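Side-chain contacts in flagellar basal body rod modification protein (Helicobacter pylori 26695, PDB 4ZZF), which is probably required for flagellar hook formation, perhaps as a scaffold, and is represented here by a beta-rich part that includes its Ig-like domain: residues S4-I9 / E114-D119; I108-V113 / E139-D144; F31-D36 / Q102-R107; K60-Q65 / I69-D74. All coordinates share one frame; numbering follows the deposited sequence.

How the contacts relate
From the N terminus, residues 4-9 close contact 1 only when the chain returns at 114-119, so the loop it closes takes in the whole Ig-like domain. Within that long loop lies contact 3, where 31-36 meets 102-107, and within contact 3 lies the short-range contact 4, 60-65 on 69-74. Backbone hydrogen bonds of Ile35 with Gly64 and Gln65 join contacts 3 and 4 inside the Ig-like domain. Contact 2 opens after contact 3 has closed and crosses contact 1, their segments alternating along the chain. Contacts 1 and 2 lie side by side in the small beta unit to which both chain ends contribute, and Arg110 of contact 2 reaches Asp32 of contact 3, tying that unit to the Ig-like domain.

Contact 1. Residues S4-I9 / E114-D119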
loop_
_atom_site.group_PDB
_atom_site.type_symbol
_atom_site.label_atom_id
_atom_site.label_comp_id
_atom_site.label_asym_id
_atom_site.label_seq_id
_atom_site.Cartn_x
_atom_site.Cartn_y
_atom_site.Cartn_z
ATOM N N SER A 4 -1.333 6.010 2.210
ATOM C CA SER A 4 -0.294 5.195 1.589
ATOM C C SER A 4 1.115 5.637 1.996
ATOM O O SER A 4 2.079 4.904 1.787
ATOM C CB SER A 4 -0.425 5.221 0.058
ATOM O OG SER A 4 -0.314 6.551 -0.415
ATOM N N MET A 5 1.233 6.814 2.600
ATOM C CA MET A 5 2.531 7.308 3.052
ATOM C C MET A 5 3.041 6.570 4.273
ATOM O O MET A 5 4.251 6.503 4.511
ATOM C CB MET A 5 2.445 8.801 3.356
ATOM C CG MET A 5 2.064 9.620 2.143
ATOM S SD MET A 5 1.376 11.236 2.560
ATOM C CE MET A 5 1.254 11.969 0.926
ATOM N N ILE A 6 2.119 6.018 5.050
ATOM C CA ILE A 6 2.495 5.301 6.252
ATOM C C ILE A 6 3.472 4.185 5.912
ATOM O O ILE A 6 3.223 3.398 5.015
ATOM C CB ILE A 6 1.275 4.717 6.958
ATOM C CG1 ILE A 6 0.393 5.845 7.502
ATOM C CG2 ILE A 6 1.705 3.769 8.070
ATOM C CD1 ILE A 6 -0.958 5.355 7.939
ATOM N N GLY A 7 4.595 4.152 6.618
ATOM C CA GLY A 7 5.624 3.164 6.380
ATOM C C GLY A 7 6.645 3.590 5.345
ATOM O O GLY A 7 7.638 2.893 5.132
ATOM N N LYS A 8 6.410 4.719 4.686
ATOM C CA LYS A 8 7.381 5.245 3.730
ATOM C C LYS A 8 8.358 6.137 4.472
ATOM O O LYS A 8 8.071 6.588 5.583
ATOM C CB LYS A 8 6.710 6.043 2.598
ATOM C CG LYS A 8 5.625 5.290 1.790
ATOM C CD LYS A 8 6.196 4.106 1.031
ATOM C CE LYS A 8 5.193 3.526 0.039
ATOM N NZ LYS A 8 3.916 3.110 0.682
ATOM N N ILE A 9 9.509 6.387 3.864
ATOM C CA ILE A 9 10.368 7.464 4.318
ATOM C C ILE A 9 9.899 8.705 3.608
ATOM O O ILE A 9 9.661 8.682 2.392
ATOM C CB ILE A 9 11.867 7.215 4.024
ATOM C CG1 ILE A 9 12.300 5.851 4.562
ATOM C CG2 ILE A 9 12.738 8.361 4.600
ATOM C CD1 ILE A 9 12.514 5.830 6.048
ATOM N N GLU A 114 5.214 7.304 10.658
ATOM C CA GLU A 114 4.720 6.328 11.612
ATOM C C GLU A 114 3.197 6.284 11.681
ATOM O O GLU A 114 2.612 5.265 12.042
ATOM C CB GLU A 114 5.295 6.618 12.994
ATOM C CG GLU A 114 6.812 6.552 13.022
ATOM C CD GLU A 114 7.379 6.903 14.375
ATOM O OE1 GLU A 114 7.162 8.046 14.826
ATOM O OE2 GLU A 114 8.033 6.032 14.988
ATOM N N SER A 115 2.548 7.388 11.346
ATOM C CA SER A 115 1.098 7.393 11.298
ATOM C C SER A 115 0.656 8.604 10.517
ATOM O O SER A 115 1.434 9.526 10.311
ATOM C CB SER A 115 0.485 7.393 12.711
ATOM O OG SER A 115 0.447 8.688 13.270
ATOM N N VAL A 116 -0.586 8.577 10.056
ATOM C CA VAL A 116 -1.222 9.744 9.463
ATOM C C VAL A 116 -2.351 10.174 10.377
ATOM O O VAL A 116 -3.190 9.364 10.753
ATOM C CB VAL A 116 -1.761 9.463 8.046
ATOM C CG1 VAL A 116 -2.739 10.556 7.610
ATOM C CG2 VAL A 116 -0.619 9.358 7.067
ATOM N N ILE A 117 -2.348 11.446 10.748
ATOM C CA ILE A 117 -3.346 12.000 11.642
ATOM C C ILE A 117 -4.241 12.964 10.900
ATOM O O ILE A 117 -3.754 13.810 10.152
ATOM C CB ILE A 117 -2.702 12.757 12.803
ATOM C CG1 ILE A 117 -1.829 11.828 13.627
ATOM C CG2 ILE A 117 -3.769 13.419 13.670
ATOM C CD1 ILE A 117 -1.026 12.566 14.655
ATOM N N PHE A 118 -5.547 12.857 11.100
ATOM C CA PHE A 118 -6.437 13.810 10.457
ATOM C C PHE A 118 -6.859 14.894 11.422
ATOM O O PHE A 118 -7.529 14.658 12.423
ATOM C CB PHE A 118 -7.621 13.098 9.828
ATOM C CG PHE A 118 -7.228 12.335 8.617
ATOM C CD1 PHE A 118 -7.133 12.973 7.394
ATOM C CD2 PHE A 118 -6.850 11.005 8.712
ATOM C CE1 PHE A 118 -6.723 12.287 6.271
ATOM C CE2 PHE A 118 -6.433 10.306 7.597
ATOM C CZ PHE A 118 -6.370 10.946 6.371
ATOM N N ASP A 119 -6.386 16.092 11.098
ATOM C CA ASP A 119 -6.597 17.278 11.890
ATOM C C ASP A 119 -7.702 18.137 11.276
ATOM O O ASP A 119 -7.432 19.141 10.617
ATOM C CB ASP A 119 -5.296 18.070 12.004
ATOM C CG ASP A 119 -5.321 19.070 13.138
ATOM O OD1 ASP A 119 -5.384 18.633 14.306
ATOM O OD2 ASP A 119 -5.279 20.292 12.863
#
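Ile6 and Val116 meet where the N-terminal loop packs on the first strand of a three-stranded antiparallel sheet (115-119, 122-127, 130-133), part of the small beta unit formed from both ends of the chain. The two branched side chains run at a slant to each other. Ile6 CG1 lies 3.7 Å from Val116 CG2, and Ile6 CD1 is 3.9 Å from Val116 N, the isoleucine arm thus covering both the valine methyl and the start of its backbone. That arm leaves on the backbone N side with CG1 opposite the carbonyl carbon (chi1 -67°) and is stretched at CD1. Its other branch, CG2, comes 4.3 Å from Glu114 O. In the next shell, a classic beta bulge opens the strand, Glu114 and Ser115 together standing opposite Arg126, while Glu114 OE1 is held by Gly128 N. Ser115 OG reaches Arg126 and also Glu139 of a second subunit. Phe140 of that subunit packs on Ile6, and Val116 and Ile117 pair with one of its strands, so the sheet continues across the interface. The loop is shaped by a type II beta turn from Met5 to Lys8, with Gly7 supplying the positive phi angle and Lys8 N bonded to Met5 O at 2.8 Å. The Lys8 side chain folds back over this turn, its NZ donating to Ser4 O at 2.8 Å and approaching the carbonyl almost end-on (C=O...N angle 165°).

Contact 2. Residues I108-V113 / E139-D144; sequences IGRGEV and EFYQPD
The Arg110 guanidinium and the Tyr141 ring meet edge to edge rather than stacked: their planes are 16° apart, and the phenol oxygen lies in the guanidinium plane. Arg110 NH2 donates to Tyr141 OH at 3.0 Å in a nearly straight bond (168°). The arginine reaches it because its chain bends at chi3 (-65°), and the two side chains cross at about a right angle. Two carboxylates flank the arginine. Glu11 OE2 takes both Arg110 NE and Tyr141 OH, while Asp32 forms a salt bridge with NH2 and Thr106 OG1 binds NH1; so several partners fix the guanidinium's rotation, and the carboxylates probably offset its charge. The second patch is apolar: Val113 CG2 approaches the edge of the Phe140 ring, 4.3 Å from CE2. Glu112 OE2 lies only loosely against Pro143 CG, at 4.5 Å. Residues 108-113 bend sharply at Gly111, whose positive phi suits a residue without a side chain, and strand 137-141 pairs with strand 9-12 beside them. The arrangement is that of a domain junction: the linker leaving the Ig-like domain is pinned by a buried arginine to the small beta unit formed by both ends of the chain.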
loop_
_atom_site.group_PDB
_atom_site.type_symbol
_atom_site.label_atom_id
_atom_site.label_comp_id
_atom_site.label_asym_id
_atom_site.label_seq_id
_atom_site.Cartn_x
_atom_site.Cartn_y
_atom_site.Cartn_z
ATOM N N ILE A 108 16.975 16.815 10.439
ATOM C CA ILE A 108 15.627 17.091 10.898
ATOM C C ILE A 108 14.645 17.145 9.721
ATOM O O ILE A 108 14.960 17.703 8.669
ATOM C CB ILE A 108 15.588 18.422 11.669
ATOM C CG1 ILE A 108 16.142 18.219 13.074
ATOM C CG2 ILE A 108 14.168 18.981 11.762
ATOM C CD1 ILE A 108 15.864 19.401 13.981
ATOM N N GLY A 109 13.455 16.578 9.887
ATOM C CA GLY A 109 12.423 16.726 8.866
ATOM C C GLY A 109 12.418 15.643 7.797
ATOM O O GLY A 109 11.903 15.844 6.698
ATOM N N ARG A 110 12.999 14.488 8.114
ATOM C CA ARG A 110 12.881 13.316 7.258
ATOM C C ARG A 110 12.820 12.079 8.134
ATOM O O ARG A 110 13.299 12.085 9.260
ATOM C CB ARG A 110 14.055 13.219 6.273
ATOM C CG ARG A 110 15.422 12.976 6.951
ATOM C CD ARG A 110 16.511 12.627 5.932
ATOM N NE ARG A 110 16.255 11.362 5.247
ATOM C CZ ARG A 110 16.597 10.171 5.738
ATOM N NH1 ARG A 110 17.197 10.087 6.917
ATOM N NH2 ARG A 110 16.325 9.062 5.068
ATOM N N GLY A 111 12.233 11.012 7.620
ATOM C CA GLY A 111 12.200 9.772 8.363
ATOM C C GLY A 111 10.961 8.974 8.058
ATOM O O GLY A 111 10.120 9.371 7.234
ATOM N N GLU A 112 10.844 7.839 8.733
ATOM C CA GLU A 112 9.704 6.981 8.514
ATOM C C GLU A 112 8.420 7.666 8.944
ATOM O O GLU A 112 8.365 8.305 9.994
ATOM C CB GLU A 112 9.865 5.667 9.258
ATOM C CG GLU A 112 8.768 4.674 8.916
ATOM C CD GLU A 112 8.996 3.304 9.541
ATOM O OE1 GLU A 112 9.510 3.238 10.681
ATOM O OE2 GLU A 112 8.656 2.301 8.880
ATOM N N VAL A 113 7.389 7.543 8.122
ATOM C CA VAL A 113 6.079 8.018 8.520
ATOM C C VAL A 113 5.401 6.982 9.384
ATOM O O VAL A 113 5.048 5.907 8.910
ATOM C CB VAL A 113 5.202 8.328 7.318
ATOM C CG1 VAL A 113 3.840 8.828 7.792
ATOM C CG2 VAL A 113 5.905 9.348 6.419
ATOM N N GLU A 139 9.241 14.425 -0.978
ATOM C CA GLU A 139 9.594 13.137 -1.576
ATOM C C GLU A 139 9.233 11.968 -0.671
ATOM O O GLU A 139 9.347 12.088 0.544
ATOM C CB GLU A 139 11.093 13.080 -1.894
ATOM C CG GLU A 139 11.424 11.924 -2.800
ATOM C CD GLU A 139 12.893 11.795 -3.138
ATOM O OE1 GLU A 139 13.744 12.439 -2.477
ATOM O OE2 GLU A 139 13.185 11.038 -4.090
ATOM N N PHE A 140 8.799 10.846 -1.258
ATOM C CA PHE A 140 8.616 9.595 -0.510
ATOM C C PHE A 140 9.307 8.422 -1.183
ATOM O O PHE A 140 9.326 8.327 -2.415
ATOM C CB PHE A 140 7.137 9.228 -0.347
ATOM C CG PHE A 140 6.321 10.240 0.408
ATOM C CD1 PHE A 140 5.755 11.326 -0.251
ATOM C CD2 PHE A 140 6.072 10.076 1.766
ATOM C CE1 PHE A 140 4.972 12.238 0.439
ATOM C CE2 PHE A 140 5.305 10.980 2.461
ATOM C CZ PHE A 140 4.748 12.058 1.805
ATOM N N TYR A 141 9.840 7.513 -0.369
ATOM C CA TYR A 141 10.411 6.259 -0.869
ATOM C C TYR A 141 10.357 5.180 0.221
ATOM O O TYR A 141 10.053 5.466 1.383
ATOM C CB TYR A 141 11.854 6.473 -1.374
ATOM C CG TYR A 141 12.764 7.198 -0.412
ATOM C CD1 TYR A 141 13.505 6.497 0.544
ATOM C CD2 TYR A 141 12.899 8.578 -0.460
ATOM C CE1 TYR A 141 14.354 7.162 1.436
ATOM C CE2 TYR A 141 13.747 9.249 0.418
ATOM C CZ TYR A 141 14.465 8.540 1.364
ATOM O OH TYR A 141 15.301 9.209 2.237
ATOM N N GLN A 142 10.632 3.940 -0.158
ATOM C CA GLN A 142 10.588 2.828 0.784
ATOM C C GLN A 142 11.890 2.742 1.586
ATOM O O GLN A 142 12.969 2.999 1.051
ATOM C CB GLN A 142 10.293 1.524 0.031
ATOM C CG GLN A 142 8.798 1.166 0.035
ATOM C CD GLN A 142 8.367 0.263 -1.128
ATOM O OE1 GLN A 142 9.193 -0.194 -1.930
ATOM N NE2 GLN A 142 7.055 0.008 -1.220
ATOM N N PRO A 143 11.781 2.406 2.887
ATOM C CA PRO A 143 12.899 2.238 3.824
ATOM C C PRO A 143 13.867 1.205 3.316
ATOM O O PRO A 143 13.411 0.370 2.533
ATOM C CB PRO A 143 12.237 1.715 5.095
ATOM C CG PRO A 143 10.836 2.060 4.976
ATOM C CD PRO A 143 10.494 2.078 3.514
ATOM N N ASP A 144 15.128 1.257 3.755
ATOM C CA ASP A 144 16.121 0.221 3.451
ATOM C C ASP A 144 16.751 0.502 2.061
ATOM O O ASP A 144 17.939 0.244 1.852
ATOM C CB ASP A 144 15.455 -1.182 3.585
ATOM C CG ASP A 144 16.289 -2.337 3.052
ATOM O OD1 ASP A 144 17.314 -2.127 2.383
ATOM O OD2 ASP A 144 15.872 -3.497 3.316
#

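Contact 3. Residues F31-D36 / Q102-R107; sequences FDEKID and QYLQTR
Phe31 and Thr106 are brought together by their first torsions. In Thr106 the OG1 branch takes the position opposite the backbone N (chi1 -169°), which sends CG2 between N and the carbonyl carbon and on toward the aromatic ring. Phe31, with CG beside its own backbone N (chi1 -65°), brings its ring under that methyl, the two side chains crossing at about a right angle. The outcome is a CH-pi contact: Thr106 CG2 sits over one face, 4.2 Å from the centroid of the Phe31 ring, displaced toward the rim and nearest CE2. Ile35 CD1 covers the opposite face over the ring centre, 3.8 Å above the plane, so that the ring is sandwiched between two aliphatic groups. The other branch of Thr106 is used as well: its OG1 hydrogen-bonds Phe30 O and Arg110 NH1. Further out, Leu104 and Glu33 cross at about a right angle, and Leu104 CD1 comes within 3.5 Å of Glu33 OE1, a methyl laid against the carboxylate in plain van der Waals contact. Between these two patches a water spans the gap, donating to Asp32 OD1 at 2.6 Å and to Gln105 O at 2.7 Å. No direct hydrogen bond joins the two segments. The chemistry is therefore graded: an apolar, buried centre where the end of strand 25-31 packs against strand 104-107, edged by a solvent-mediated link and by a Glu33 side chain at the surface. Asp32 OD1 holds the water and OD2 forms a salt bridge with Arg110 NH2, which would probably favour the charged carboxylate.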
loop_
_atom_site.group_PDB
_atom_site.type_symbol
_atom_site.label_atom_id
_atom_site.label_comp_id
_atom_site.label_asym_id
_atom_site.label_seq_id
_atom_site.Cartn_x
_atom_site.Cartn_y
_atom_site.Cartn_z
ATOM N N PHE A 31 17.651 7.737 11.995
ATOM C CA PHE A 31 18.777 6.979 11.455
ATOM C C PHE A 31 18.295 5.710 10.746
ATOM O O PHE A 31 17.743 4.800 11.365
ATOM C CB PHE A 31 19.787 6.667 12.569
ATOM C CG PHE A 31 20.428 7.905 13.139
ATOM C CD1 PHE A 31 19.789 8.639 14.140
ATOM C CD2 PHE A 31 21.630 8.377 12.626
ATOM C CE1 PHE A 31 20.354 9.799 14.650
ATOM C CE2 PHE A 31 22.207 9.535 13.126
ATOM C CZ PHE A 31 21.564 10.258 14.144
ATOM N N ASP A 32 18.505 5.683 9.433
ATOM C CA ASP A 32 18.057 4.596 8.564
ATOM C C ASP A 32 18.726 3.255 8.863
ATOM O O ASP A 32 18.169 2.200 8.573
ATOM C CB ASP A 32 18.312 4.990 7.110
ATOM C CG ASP A 32 17.745 6.367 6.788
ATOM O OD1 ASP A 32 18.330 7.382 7.235
ATOM O OD2 ASP A 32 16.697 6.434 6.120
ATOM N N GLU A 33 19.925 3.330 9.432
ATOM C CA GLU A 33 20.732 2.176 9.820
ATOM C C GLU A 33 21.175 2.369 11.249
ATOM O O GLU A 33 21.320 3.519 11.683
ATOM C CB GLU A 33 21.988 2.040 8.953
ATOM C CG GLU A 33 21.801 1.560 7.558
ATOM C CD GLU A 33 23.139 1.413 6.863
ATOM O OE1 GLU A 33 24.184 1.476 7.570
ATOM O OE2 GLU A 33 23.157 1.254 5.619
ATOM N N LYS A 34 21.436 1.271 11.957
ATOM C CA LYS A 34 22.071 1.346 13.262
ATOM C C LYS A 34 23.369 2.134 13.193
ATOM O O LYS A 34 24.203 1.891 12.331
ATOM C CB LYS A 34 22.379 -0.053 13.808
ATOM C CG LYS A 34 21.179 -0.793 14.328
ATOM C CD LYS A 34 21.592 -2.049 15.076
ATOM C CE LYS A 34 20.364 -2.734 15.668
ATOM N NZ LYS A 34 20.711 -3.864 16.588
ATOM N N ILE A 35 23.554 3.075 14.104
ATOM C CA ILE A 35 24.819 3.802 14.157
ATOM C C ILE A 35 25.962 2.856 14.533
ATOM O O ILE A 35 25.860 2.109 15.505
ATOM C CB ILE A 35 24.756 4.954 15.169
ATOM C CG1 ILE A 35 23.680 5.954 14.753
ATOM C CG2 ILE A 35 26.090 5.626 15.287
ATOM C CD1 ILE A 35 23.335 6.917 15.836
ATOM N N ASP A 36 27.041 2.874 13.760
ATOM C CA ASP A 36 28.231 2.132 14.136
ATOM C C ASP A 36 29.357 3.131 14.371
ATOM O O ASP A 36 29.848 3.715 13.425
ATOM C CB ASP A 36 28.612 1.127 13.054
ATOM C CG ASP A 36 29.839 0.279 13.432
ATOM O OD1 ASP A 36 30.564 0.614 14.410
ATOM O OD2 ASP A 36 30.090 -0.732 12.730
ATOM N N GLN A 102 32.609 8.089 2.130
ATOM C CA GLN A 102 31.536 9.008 2.514
ATOM C C GLN A 102 30.639 8.496 3.657
ATOM O O GLN A 102 30.410 7.297 3.787
ATOM C CB GLN A 102 30.677 9.307 1.297
ATOM C CG GLN A 102 31.400 10.129 0.244
ATOM C CD GLN A 102 30.488 10.511 -0.895
ATOM O OE1 GLN A 102 29.551 9.770 -1.235
ATOM N NE2 GLN A 102 30.737 11.683 -1.485
ATOM N N TYR A 103 30.116 9.419 4.463
ATOM C CA TYR A 103 29.170 9.087 5.530
ATOM C C TYR A 103 27.729 9.026 5.029
ATOM O O TYR A 103 27.365 9.762 4.123
ATOM C CB TYR A 103 29.223 10.136 6.643
ATOM C CG TYR A 103 30.455 10.162 7.508
ATOM C CD1 TYR A 103 31.597 10.882 7.122
ATOM C CD2 TYR A 103 30.471 9.517 8.730
ATOM C CE1 TYR A 103 32.727 10.929 7.935
ATOM C CE2 TYR A 103 31.591 9.562 9.548
ATOM C CZ TYR A 103 32.712 10.261 9.151
ATOM O OH TYR A 103 33.803 10.288 9.991
ATOM N N LEU A 104 26.901 8.186 5.643
ATOM C CA LEU A 104 25.455 8.334 5.494
ATOM C C LEU A 104 25.024 9.678 6.083
ATOM O O LEU A 104 25.692 10.226 6.961
ATOM C CB LEU A 104 24.704 7.214 6.190
ATOM C CG LEU A 104 24.948 5.781 5.709
ATOM C CD1 LEU A 104 24.045 4.801 6.483
ATOM C CD2 LEU A 104 24.701 5.691 4.205
ATOM N N GLN A 105 23.909 10.212 5.607
ATOM C CA GLN A 105 23.420 11.476 6.141
ATOM C C GLN A 105 21.997 11.388 6.631
ATOM O O GLN A 105 21.211 10.573 6.156
ATOM C CB GLN A 105 23.514 12.564 5.086
ATOM C CG GLN A 105 24.885 12.623 4.460
ATOM C CD GLN A 105 25.163 13.963 3.850
ATOM O OE1 GLN A 105 24.462 14.398 2.933
ATOM N NE2 GLN A 105 26.177 14.649 4.369
ATOM N N THR A 106 21.673 12.246 7.586
ATOM C CA THR A 106 20.288 12.485 7.948
ATOM C C THR A 106 20.152 13.911 8.471
ATOM O O THR A 106 21.130 14.656 8.526
ATOM C CB THR A 106 19.783 11.461 8.990
ATOM O OG1 THR A 106 18.357 11.574 9.111
ATOM C CG2 THR A 106 20.442 11.683 10.338
ATOM N N ARG A 107 18.933 14.298 8.819
ATOM C CA ARG A 107 18.643 15.690 9.138
ATOM C C ARG A 107 17.265 15.731 9.735
ATOM O O ARG A 107 16.480 14.788 9.563
ATOM C CB ARG A 107 18.691 16.579 7.889
ATOM C CG ARG A 107 17.679 16.140 6.826
ATOM C CD ARG A 107 17.332 17.257 5.861
ATOM N NE ARG A 107 16.455 16.822 4.773
ATOM C CZ ARG A 107 15.164 17.135 4.669
ATOM N NH1 ARG A 107 14.576 17.879 5.599
ATOM N NH2 ARG A 107 14.454 16.697 3.634
HETATM O O HOH W 1 20.766 7.951 6.552
#

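Contact 4. Residues K60-Q65 / I69-D74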
loop_
_atom_site.group_PDB
_atom_site.type_symbol
_atom_site.label_atom_id
_atom_site.label_comp_id
_atom_site.label_asym_id
_atom_site.label_seq_id
_atom_site.Cartn_x
_atom_site.Cartn_y
_atom_site.Cartn_z
ATOM N N LYS A 60 29.077 9.234 18.856
ATOM C CA LYS A 60 29.811 8.117 19.474
ATOM C C LYS A 60 28.992 7.284 20.472
ATOM O O LYS A 60 28.915 6.053 20.378
ATOM C CB LYS A 60 31.052 8.692 20.180
ATOM C CG LYS A 60 32.070 7.717 20.688
ATOM C CD LYS A 60 33.347 8.487 21.060
ATOM C CE LYS A 60 34.156 7.748 22.123
ATOM N NZ LYS A 60 35.371 8.512 22.532
ATOM N N ASP A 61 28.362 7.969 21.421
ATOM C CA ASP A 61 27.679 7.292 22.521
ATOM C C ASP A 61 26.390 6.614 22.091
ATOM O O ASP A 61 25.808 5.858 22.861
ATOM C CB ASP A 61 27.378 8.277 23.660
ATOM C CG ASP A 61 28.642 8.748 24.370
ATOM O OD1 ASP A 61 29.571 7.925 24.548
ATOM O OD2 ASP A 61 28.710 9.942 24.741
ATOM N N TYR A 62 25.942 6.872 20.869
ATOM C CA TYR A 62 24.671 6.313 20.430
ATOM C C TYR A 62 24.903 5.079 19.593
ATOM O O TYR A 62 24.017 4.631 18.854
ATOM C CB TYR A 62 23.858 7.365 19.663
ATOM C CG TYR A 62 23.413 8.497 20.557
ATOM C CD1 TYR A 62 24.255 9.572 20.815
ATOM C CD2 TYR A 62 22.167 8.473 21.178
ATOM C CE1 TYR A 62 23.870 10.607 21.650
ATOM C CE2 TYR A 62 21.764 9.503 22.012
ATOM C CZ TYR A 62 22.620 10.569 22.245
ATOM O OH TYR A 62 22.237 11.602 23.069
ATOM N N ASN A 63 26.110 4.533 19.717
ATOM C CA ASN A 63 26.476 3.316 19.008
ATOM C C ASN A 63 25.416 2.255 19.195
ATOM O O ASN A 63 24.957 2.030 20.306
ATOM C CB ASN A 63 27.842 2.795 19.482
ATOM C CG ASN A 63 28.259 1.541 18.751
ATOM O OD1 ASN A 63 28.642 1.589 17.577
ATOM N ND2 ASN A 63 28.161 0.406 19.426
ATOM N N GLY A 64 24.978 1.642 18.102
ATOM C CA GLY A 64 23.983 0.586 18.192
ATOM C C GLY A 64 22.522 0.983 18.018
ATOM O O GLY A 64 21.669 0.115 17.816
ATOM N N GLN A 65 22.221 2.279 18.065
ATOM C CA GLN A 65 20.835 2.719 17.977
ATOM C C GLN A 65 20.435 3.061 16.552
ATOM O O GLN A 65 21.276 3.474 15.753
ATOM C CB GLN A 65 20.612 3.918 18.887
ATOM C CG GLN A 65 21.001 3.637 20.328
ATOM C CD GLN A 65 20.773 4.820 21.233
ATOM O OE1 GLN A 65 19.815 5.585 21.060
ATOM N NE2 GLN A 65 21.660 4.989 22.198
ATOM N N ILE A 69 15.854 9.081 17.186
ATOM C CA ILE A 69 16.526 9.293 18.463
ATOM C C ILE A 69 16.313 10.747 18.894
ATOM O O ILE A 69 16.415 11.658 18.069
ATOM C CB ILE A 69 18.034 8.965 18.369
ATOM C CG1 ILE A 69 18.232 7.537 17.859
ATOM C CG2 ILE A 69 18.725 9.116 19.729
ATOM C CD1 ILE A 69 19.688 7.184 17.566
ATOM N N ASN A 70 16.001 10.971 20.170
ATOM C CA ASN A 70 15.776 12.336 20.657
ATOM C C ASN A 70 17.027 12.944 21.265
ATOM O O ASN A 70 17.758 12.294 21.999
ATOM C CB ASN A 70 14.644 12.373 21.675
ATOM C CG ASN A 70 13.381 11.759 21.139
ATOM O OD1 ASN A 70 12.827 12.223 20.143
ATOM N ND2 ASN A 70 12.924 10.700 21.780
ATOM N N PHE A 71 17.271 14.198 20.930
ATOM C CA PHE A 71 18.449 14.896 21.402
ATOM C C PHE A 71 18.049 16.216 22.033
ATOM O O PHE A 71 16.912 16.668 21.873
ATOM C CB PHE A 71 19.427 15.147 20.259
ATOM C CG PHE A 71 19.884 13.895 19.549
ATOM C CD1 PHE A 71 20.993 13.197 19.994
ATOM C CD2 PHE A 71 19.209 13.435 18.425
ATOM C CE1 PHE A 71 21.425 12.062 19.330
ATOM C CE2 PHE A 71 19.628 12.300 17.757
ATOM C CZ PHE A 71 20.736 11.610 18.211
ATOM N N GLU A 72 18.984 16.826 22.757
ATOM C CA GLU A 72 18.775 18.166 23.280
ATOM C C GLU A 72 19.992 19.008 22.961
ATOM O O GLU A 72 21.115 18.506 22.907
ATOM C CB GLU A 72 18.506 18.142 24.788
ATOM C CG GLU A 72 17.126 17.589 25.154
ATOM C CD GLU A 72 16.866 17.505 26.660
ATOM O OE1 GLU A 72 17.834 17.530 27.454
ATOM O OE2 GLU A 72 15.673 17.414 27.041
ATOM N N TRP A 73 19.751 20.285 22.717
ATOM C CA TRP A 73 20.809 21.252 22.509
ATOM C C TRP A 73 20.572 22.435 23.443
ATOM O O TRP A 73 19.462 22.978 23.466
ATOM C CB TRP A 73 20.821 21.703 21.062
ATOM C CG TRP A 73 21.770 22.807 20.769
ATOM C CD1 TRP A 73 23.035 22.947 21.242
ATOM C CD2 TRP A 73 21.515 23.938 19.933
ATOM N NE1 TRP A 73 23.596 24.095 20.735
ATOM C CE2 TRP A 73 22.688 24.716 19.929
ATOM C CE3 TRP A 73 20.424 24.363 19.181
ATOM C CZ2 TRP A 73 22.784 25.903 19.210
ATOM C CZ3 TRP A 73 20.530 25.532 18.460
ATOM C CH2 TRP A 73 21.701 26.290 18.482
ATOM N N ASP A 74 21.595 22.835 24.204
ATOM C CA ASP A 74 21.427 23.898 25.203
ATOM C C ASP A 74 21.459 25.282 24.575
ATOM O O ASP A 74 21.271 26.282 25.258
ATOM C CB ASP A 74 22.495 23.801 26.306
ATOM C CG ASP A 74 23.924 23.867 25.769
ATOM O OD1 ASP A 74 24.140 24.360 24.644
ATOM O OD2 ASP A 74 24.844 23.422 26.486
HETATM O O HOH W 2 19.913 12.209 23.695
#
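Tyr62 and Phe71 form an edge-to-face pair, the edge of Phe71 directed at the face of Tyr62, with centroids 4.9 Å apart and planes at 60°. The atom at the front is Phe71 CE1, which stands off-centre over the Tyr62 ring and is 3.5 Å from CZ. The two side chains slide past one another in opposite directions, Phe71 CD1 ending near the phenol oxygen. Ile69 adds its CG2 methyl against the same ring, 3.8 Å from Tyr62 CD2, the two side chains slanting across each other. Its other arm, CD1, turns to Gln65 CB at 3.6 Å, and the extended Gln65 chain places OE1 in the plane of the Tyr62 ring, at its edge. One water joins the tyrosine hydroxyl to the strand: it lies 2.5 Å from Tyr62 OH and donates to Asn70 O at 2.7 Å. A type II beta turn from Tyr62 to Gln65, with Gly64 at its third position, brings Tyr62 and Gln65 to the same side. Behind them Phe71 meets Phe27 and Ile69 meets Phe31, both of strand 25-31. Tyr62 and Gln65 thus pack the loop between strands 53-58 and 67-73 onto the latter strand, at the border of the beta-sandwich core of the FlgD Ig-like domain.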